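Local coordinates for uncharacterized protein (Trypanosoma cruzi, PDB 6NEY) that is a bromodomain-containing protein, captured here as an N-terminal bromodomain, which probably reads acetylated lysines on histones or other chromatin proteins, at residues A[7-19]-A[113-125]. Numbering follows the deposited sequence.
Sequences QKFYPEEELVALV and IDAYVTKKAGGRR
Y116 reaches from helix 97-124 across to helix 12-21, and E14 receives it: Y116 OH donates to E14 OE1 at 2.6 Å. The carboxylate stands almost square to the tyrosine ring (88°), with OE1 at the ring's edge and its anti lone pair turned to the hydroxyl. K120 NZ also donates to E14 OE1, at 2.9 Å, from the syn side and a little out of the carboxylate plane; this is a salt bridge, and with two donors gripping OE1 the charged carboxylate is probably stabilised. The first torsion of K120 sets CG over one face of the Y116 ring, and bends at chi2 and chi3 then curl the chain to bring NZ to E14.

Y10 comes from the loop ahead of helix 12-21, and its side chain and that of Y116 slide past each other in opposite directions. The rings meet obliquely, planes 54° apart, with Y116 CE2 over a face of Y10 and 3.4 Å from Y10 CD1. K120 CB sits at the Y10 edge, while L15 CD2 closes on Y116 CE2 at 3.6 Å.

Toward the C-terminal end of helix 97-124, F9 CD1 lies over one face of the R124 guanidinium, the two planes steeply inclined. Water 1 ties F9 O to R124 NH2; water 2 joins that nitrogen to Y10 OH and V117 O. Y10 OH also bonds V72 O.

Over 12-19 and 113-124 the axes come within 11.5 Å and run nearly antiparallel, 156° between their directions, so long side chains span the gap. Within the bromodomain's helical bundle, L18 and I113 both rest on L77 of helix 75-92, V19 packs against helix 56-64, and the loop residue V72 touches both F9 and R124.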
# COMPACT_ATOMS: atom_id res chain seq x y z
N GLN A 7 8.97 -12.33 -15.23
CA GLN A 7 8.29 -13.51 -14.61
C GLN A 7 7.14 -13.01 -13.73
O GLN A 7 7.27 -11.93 -13.13
CB GLN A 7 9.27 -14.32 -13.77
CG GLN A 7 10.19 -15.23 -14.56
CD GLN A 7 11.08 -16.00 -13.61
OE1 GLN A 7 11.97 -15.44 -12.98
NE2 GLN A 7 10.85 -17.30 -13.51
N LYS A 8 6.05 -13.78 -13.67
CA LYS A 8 4.95 -13.55 -12.70
C LYS A 8 5.34 -14.19 -11.37
O LYS A 8 5.19 -15.44 -11.18
CB LYS A 8 3.62 -14.10 -13.21
CG LYS A 8 2.45 -13.69 -12.35
CD LYS A 8 1.18 -14.40 -12.69
CE LYS A 8 0.04 -13.94 -11.81
NZ LYS A 8 -1.26 -14.08 -12.49
N PHE A 9 5.84 -13.38 -10.45
CA PHE A 9 6.42 -13.90 -9.19
C PHE A 9 5.28 -14.23 -8.23
O PHE A 9 5.49 -15.07 -7.39
CB PHE A 9 7.38 -12.89 -8.56
CG PHE A 9 8.68 -12.78 -9.31
CD1 PHE A 9 9.68 -13.71 -9.13
CD2 PHE A 9 8.88 -11.75 -10.22
CE1 PHE A 9 10.87 -13.62 -9.83
CE2 PHE A 9 10.07 -11.67 -10.93
CZ PHE A 9 11.06 -12.60 -10.73
N TYR A 10 4.12 -13.57 -8.33
CA TYR A 10 3.16 -13.54 -7.20
C TYR A 10 1.73 -13.75 -7.67
O TYR A 10 1.25 -13.10 -8.59
CB TYR A 10 3.29 -12.24 -6.40
CG TYR A 10 4.68 -11.94 -5.92
CD1 TYR A 10 5.35 -12.85 -5.12
CD2 TYR A 10 5.33 -10.77 -6.27
CE1 TYR A 10 6.63 -12.59 -4.66
CE2 TYR A 10 6.60 -10.49 -5.80
CZ TYR A 10 7.25 -11.40 -5.00
OH TYR A 10 8.52 -11.16 -4.56
N PRO A 11 0.97 -14.64 -7.00
CA PRO A 11 -0.44 -14.83 -7.33
C PRO A 11 -1.25 -13.61 -6.85
O PRO A 11 -1.03 -13.14 -5.75
CB PRO A 11 -0.87 -16.11 -6.61
CG PRO A 11 0.29 -16.51 -5.72
CD PRO A 11 1.40 -15.48 -5.87
N GLU A 12 -2.17 -13.12 -7.69
CA GLU A 12 -3.04 -11.97 -7.34
C GLU A 12 -3.74 -12.25 -6.01
O GLU A 12 -3.88 -11.32 -5.19
CB GLU A 12 -4.07 -11.71 -8.44
CG GLU A 12 -3.50 -11.07 -9.66
CD GLU A 12 -2.63 -11.98 -10.50
OE1 GLU A 12 -2.84 -13.24 -10.45
OE2 GLU A 12 -1.73 -11.44 -11.17
N GLU A 13 -4.16 -13.50 -5.77
CA GLU A 13 -4.95 -13.83 -4.57
C GLU A 13 -4.13 -13.51 -3.31
O GLU A 13 -4.69 -13.00 -2.32
CB GLU A 13 -5.40 -15.29 -4.62
CG GLU A 13 -6.33 -15.60 -5.79
CD GLU A 13 -5.70 -15.98 -7.13
OE1 GLU A 13 -4.45 -15.82 -7.31
OE2 GLU A 13 -6.49 -16.44 -8.03
N GLU A 14 -2.83 -13.79 -3.34
CA GLU A 14 -1.93 -13.55 -2.20
C GLU A 14 -1.67 -12.06 -2.03
O GLU A 14 -1.58 -11.61 -0.88
CB GLU A 14 -0.62 -14.32 -2.35
CG GLU A 14 -0.80 -15.79 -2.13
CD GLU A 14 0.51 -16.57 -2.17
OE1 GLU A 14 1.57 -15.95 -2.51
OE2 GLU A 14 0.47 -17.78 -1.85
N LEU A 15 -1.52 -11.31 -3.13
CA LEU A 15 -1.23 -9.87 -3.07
C LEU A 15 -2.48 -9.11 -2.58
O LEU A 15 -2.34 -8.11 -1.87
CB LEU A 15 -0.74 -9.38 -4.43
CG LEU A 15 0.64 -9.89 -4.87
CD1 LEU A 15 1.16 -9.13 -6.08
CD2 LEU A 15 1.65 -9.81 -3.74
N VAL A 16 -3.68 -9.53 -2.99
CA VAL A 16 -4.92 -8.93 -2.43
C VAL A 16 -4.93 -9.14 -0.92
O VAL A 16 -5.17 -8.18 -0.18
CB VAL A 16 -6.18 -9.50 -3.11
CG1 VAL A 16 -7.43 -9.07 -2.39
CG2 VAL A 16 -6.22 -9.10 -4.57
N ALA A 17 -4.66 -10.36 -0.46
CA ALA A 17 -4.62 -10.71 0.98
C ALA A 17 -3.59 -9.82 1.68
O ALA A 17 -3.89 -9.35 2.80
CB ALA A 17 -4.33 -12.18 1.16
N LEU A 18 -2.40 -9.66 1.08
CA LEU A 18 -1.31 -8.82 1.64
C LEU A 18 -1.80 -7.37 1.80
O LEU A 18 -1.63 -6.78 2.87
CB LEU A 18 -0.10 -8.87 0.71
CG LEU A 18 1.09 -8.00 1.12
CD1 LEU A 18 1.59 -8.40 2.49
CD2 LEU A 18 2.19 -8.12 0.07
N VAL A 19 -2.41 -6.82 0.76
CA VAL A 19 -2.87 -5.40 0.82
C VAL A 19 -3.95 -5.29 1.90
O VAL A 19 -3.91 -4.34 2.69
CB VAL A 19 -3.41 -4.92 -0.54
CG1 VAL A 19 -4.13 -3.59 -0.37
CG2 VAL A 19 -2.32 -4.86 -1.60
N ILE A 113 5.53 -6.43 3.84
CA ILE A 113 5.93 -6.62 2.42
C ILE A 113 7.27 -7.37 2.40
O ILE A 113 7.39 -8.33 1.61
CB ILE A 113 5.95 -5.30 1.64
CG1 ILE A 113 4.54 -4.71 1.52
CG2 ILE A 113 6.57 -5.49 0.27
CD1 ILE A 113 4.51 -3.25 1.10
N ASP A 114 8.24 -6.96 3.21
CA ASP A 114 9.56 -7.65 3.31
C ASP A 114 9.35 -9.13 3.63
O ASP A 114 9.99 -10.00 2.98
CB ASP A 114 10.45 -7.02 4.39
CG ASP A 114 11.03 -5.66 4.06
OD1 ASP A 114 10.84 -5.19 2.92
OD2 ASP A 114 11.67 -5.06 4.97
N ALA A 115 8.49 -9.43 4.61
CA ALA A 115 8.28 -10.80 5.12
C ALA A 115 7.70 -11.66 3.98
O ALA A 115 8.14 -12.82 3.80
CB ALA A 115 7.40 -10.78 6.34
N TYR A 116 6.81 -11.07 3.16
CA TYR A 116 6.14 -11.78 2.03
C TYR A 116 7.17 -12.09 0.94
O TYR A 116 7.27 -13.23 0.47
CB TYR A 116 4.97 -10.97 1.47
CG TYR A 116 4.31 -11.65 0.29
CD1 TYR A 116 3.46 -12.73 0.48
CD2 TYR A 116 4.60 -11.27 -1.01
CE1 TYR A 116 2.90 -13.41 -0.59
CE2 TYR A 116 4.04 -11.93 -2.09
CZ TYR A 116 3.19 -13.01 -1.89
OH TYR A 116 2.65 -13.63 -2.98
N VAL A 117 7.93 -11.07 0.52
CA VAL A 117 8.92 -11.21 -0.60
C VAL A 117 9.99 -12.23 -0.17
O VAL A 117 10.34 -13.12 -0.99
CB VAL A 117 9.50 -9.83 -0.97
CG1 VAL A 117 10.71 -9.91 -1.89
CG2 VAL A 117 8.40 -8.97 -1.60
N THR A 118 10.38 -12.20 1.09
CA THR A 118 11.38 -13.16 1.64
C THR A 118 10.83 -14.59 1.64
O THR A 118 11.55 -15.50 1.16
CB THR A 118 11.85 -12.73 3.03
OG1 THR A 118 12.43 -11.45 2.80
CG2 THR A 118 12.83 -13.71 3.62
N LYS A 119 9.63 -14.79 2.16
CA LYS A 119 8.97 -16.14 2.18
C LYS A 119 8.90 -16.71 0.76
O LYS A 119 9.29 -17.91 0.55
CB LYS A 119 7.57 -16.04 2.80
CG LYS A 119 7.01 -17.37 3.27
CD LYS A 119 6.06 -18.05 2.33
CE LYS A 119 6.01 -19.54 2.61
NZ LYS A 119 4.65 -20.09 2.42
N LYS A 120 8.42 -15.91 -0.21
CA LYS A 120 8.18 -16.38 -1.59
C LYS A 120 9.52 -16.77 -2.22
O LYS A 120 9.61 -17.84 -2.84
CB LYS A 120 7.46 -15.32 -2.42
CG LYS A 120 6.04 -15.00 -1.97
CD LYS A 120 5.07 -16.17 -1.96
CE LYS A 120 4.63 -16.62 -3.34
NZ LYS A 120 3.67 -17.75 -3.25
N ALA A 121 10.55 -15.93 -2.03
CA ALA A 121 11.91 -16.17 -2.55
C ALA A 121 12.44 -17.48 -1.98
O ALA A 121 13.04 -18.26 -2.75
CB ALA A 121 12.83 -15.01 -2.21
N GLY A 122 12.26 -17.69 -0.67
CA GLY A 122 12.73 -18.90 0.03
C GLY A 122 12.21 -20.16 -0.64
O GLY A 122 13.01 -21.07 -0.90
N GLY A 123 10.92 -20.19 -0.99
CA GLY A 123 10.30 -21.35 -1.65
C GLY A 123 10.71 -21.46 -3.11
O GLY A 123 11.07 -22.56 -3.55
N ARG A 124 10.55 -20.37 -3.87
CA ARG A 124 10.90 -20.30 -5.31
C ARG A 124 12.30 -20.90 -5.50
O ARG A 124 12.52 -21.69 -6.44
CB ARG A 124 10.87 -18.83 -5.73
CG ARG A 124 10.90 -18.57 -7.21
CD ARG A 124 10.62 -17.14 -7.57
NE ARG A 124 11.59 -16.19 -7.05
CZ ARG A 124 11.37 -15.29 -6.11
NH1 ARG A 124 12.33 -14.45 -5.76
NH2 ARG A 124 10.18 -15.20 -5.54
N ARG A 125 13.23 -20.54 -4.63
CA ARG A 125 14.65 -20.93 -4.76
C ARG A 125 14.85 -22.40 -4.36
O ARG A 125 15.97 -22.91 -4.58
CB ARG A 125 15.50 -19.92 -3.99
CG ARG A 125 15.45 -18.52 -4.59
CD ARG A 125 16.02 -17.44 -3.71
NE ARG A 125 15.92 -16.14 -4.34
CZ ARG A 125 16.36 -14.99 -3.84
NH1 ARG A 125 16.88 -14.92 -2.63
NH2 ARG A 125 16.22 -13.88 -4.54
O HOH W 1 7.51 -16.26 -6.18
O HOH W 2 10.37 -12.99 -3.80